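Local coordinates for transcription activator HlyU (Vibrio vulnificus, PDB 3JTH), which probably binds DNA as a dimeric winged-helix regulator of the ArsR family and activates transcription, apparently of the rtxA toxin gene, at residues Q27-M31 with A44-L48. Numbering follows the deposited sequence.
Sequences QILCM and AKLQL
Leu46 reaches across to helix 23-31 with both methyl branches, CD1 toward Ile28 and Gln27, CD2 toward Met31. Its CD1 comes to 3.7 Å from CG1 of Ile28, the two side chains crossing at about a right angle, and also lies 4.3 Å from CB of Gln27. The other branch, CD2, packs 3.5 Å from CG of Met31, a residue modelled as selenomethionine; here the side chains run past each other in opposite directions. Bends at chi2 (-57°) and chi3 (-66°) of Met31 fold its chain so that the terminal methyl meets Lys45. There CE lies along the aliphatic chain from CB to CE, at the exposed margin of an otherwise apolar interface; its 3.3 Å approach to CD of Lys45 is shorter than a usual carbon contact and so of doubtful detail. Helix 39-46 ends at Leu46: Gln47 has positive phi (54°), and its NE2 folds back to donate a 3.0 Å hydrogen bond to O of Ala44, tying the residue after the helix to its last turn. Ile28 also packs against Leu53, His56, Leu57 and Leu60 of helix 50-62, while Met6 of the second subunit packs on Leu46. The contact thus joins helix 23-31 to helix 39-46, the first helix of the helix-turn-helix, whose second helix, 50-62, is probably the DNA-recognition helix, as in other ArsR-family winged-helix proteins.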
loop_
_atom_site.group_PDB
_atom_site.type_symbol
_atom_site.label_atom_id
_atom_site.label_comp_id
_atom_site.label_asym_id
_atom_site.label_seq_id
_atom_site.Cartn_x
_atom_site.Cartn_y
_atom_site.Cartn_z
ATOM N N GLN A 27 2.566 -10.486 -5.712
ATOM C CA GLN A 27 2.032 -11.766 -6.151
ATOM C C GLN A 27 2.468 -12.854 -5.177
ATOM O O GLN A 27 1.690 -13.729 -4.813
ATOM C CB GLN A 27 2.518 -12.080 -7.566
ATOM C CG GLN A 27 1.986 -11.106 -8.607
ATOM C CD GLN A 27 2.538 -11.368 -10.005
ATOM O OE1 GLN A 27 2.380 -10.545 -10.910
ATOM N NE2 GLN A 27 3.185 -12.512 -10.183
ATOM N N ILE A 28 3.722 -12.779 -4.750
ATOM C CA ILE A 28 4.268 -13.744 -3.812
ATOM C C ILE A 28 3.572 -13.604 -2.463
ATOM O O ILE A 28 3.175 -14.593 -1.853
ATOM C CB ILE A 28 5.780 -13.530 -3.618
ATOM C CG1 ILE A 28 6.524 -13.911 -4.903
ATOM C CG2 ILE A 28 6.263 -14.342 -2.428
ATOM C CD1 ILE A 28 7.973 -13.451 -4.923
ATOM N N LEU A 29 3.434 -12.371 -1.992
ATOM C CA LEU A 29 2.777 -12.144 -0.714
ATOM C C LEU A 29 1.330 -12.646 -0.752
ATOM O O LEU A 29 0.858 -13.269 0.201
ATOM C CB LEU A 29 2.810 -10.657 -0.383
ATOM C CG LEU A 29 4.205 -10.122 -0.028
ATOM C CD1 LEU A 29 4.178 -8.602 0.005
ATOM C CD2 LEU A 29 4.644 -10.705 1.307
ATOM N N CYS A 30 0.637 -12.375 -1.855
ATOM C CA CYS A 30 -0.749 -12.793 -2.006
ATOM C C CYS A 30 -0.858 -14.317 -1.968
ATOM O O CYS A 30 -1.777 -14.862 -1.352
ATOM C CB CYS A 30 -1.314 -12.250 -3.323
ATOM S SG CYS A 30 -1.206 -10.441 -3.482
HETATM N N MSE A 31 0.088 -14.996 -2.617
HETATM C CA MSE A 31 0.111 -16.451 -2.665
HETATM C C MSE A 31 0.340 -17.075 -1.303
HETATM O O MSE A 31 -0.078 -18.214 -1.057
HETATM C CB MSE A 31 1.210 -16.937 -3.615
HETATM C CG MSE A 31 0.870 -16.807 -5.084
HETATM SE SE MSE A 31 -0.759 -17.759 -5.522
HETATM C CE MSE A 31 -0.138 -19.559 -5.175
ATOM N N ALA A 44 5.989 -22.458 -9.948
ATOM C CA ALA A 44 5.022 -23.035 -10.871
ATOM C C ALA A 44 3.700 -22.276 -10.864
ATOM O O ALA A 44 3.101 -22.074 -11.920
ATOM C CB ALA A 44 4.783 -24.519 -10.548
ATOM N N LYS A 45 3.251 -21.846 -9.688
ATOM C CA LYS A 45 1.991 -21.109 -9.587
ATOM C C LYS A 45 2.116 -19.661 -10.045
ATOM O O LYS A 45 1.107 -19.005 -10.279
ATOM C CB LYS A 45 1.431 -21.148 -8.155
ATOM C CG LYS A 45 1.178 -22.551 -7.625
ATOM C CD LYS A 45 0.166 -22.573 -6.473
ATOM C CE LYS A 45 -1.280 -22.478 -6.985
ATOM N NZ LYS A 45 -2.301 -22.563 -5.901
ATOM N N LEU A 46 3.341 -19.161 -10.177
ATOM C CA LEU A 46 3.554 -17.786 -10.638
ATOM C C LEU A 46 4.315 -17.732 -11.975
ATOM O O LEU A 46 4.461 -16.654 -12.591
ATOM C CB LEU A 46 4.323 -16.983 -9.581
ATOM C CG LEU A 46 3.693 -16.849 -8.191
ATOM C CD1 LEU A 46 4.521 -15.886 -7.361
ATOM C CD2 LEU A 46 2.278 -16.326 -8.307
ATOM N N GLN A 47 4.782 -18.897 -12.428
ATOM C CA GLN A 47 5.549 -18.998 -13.666
ATOM C C GLN A 47 6.709 -18.027 -13.580
ATOM O O GLN A 47 6.939 -17.201 -14.474
ATOM C CB GLN A 47 4.678 -18.666 -14.883
ATOM C CG GLN A 47 3.403 -19.489 -14.973
ATOM C CD GLN A 47 2.281 -18.908 -14.136
ATOM O OE1 GLN A 47 1.862 -17.772 -14.350
ATOM N NE2 GLN A 47 1.791 -19.681 -13.173
ATOM N N LEU A 48 7.435 -18.134 -12.479
ATOM C CA LEU A 48 8.577 -17.279 -12.213
ATOM C C LEU A 48 9.802 -18.185 -12.153
ATOM O O LEU A 48 9.737 -19.284 -11.601
ATOM C CB LEU A 48 8.351 -16.558 -10.877
ATOM C CG LEU A 48 9.153 -15.310 -10.505
ATOM C CD1 LEU A 48 9.131 -14.299 -11.652
ATOM C CD2 LEU A 48 8.555 -14.705 -9.237
#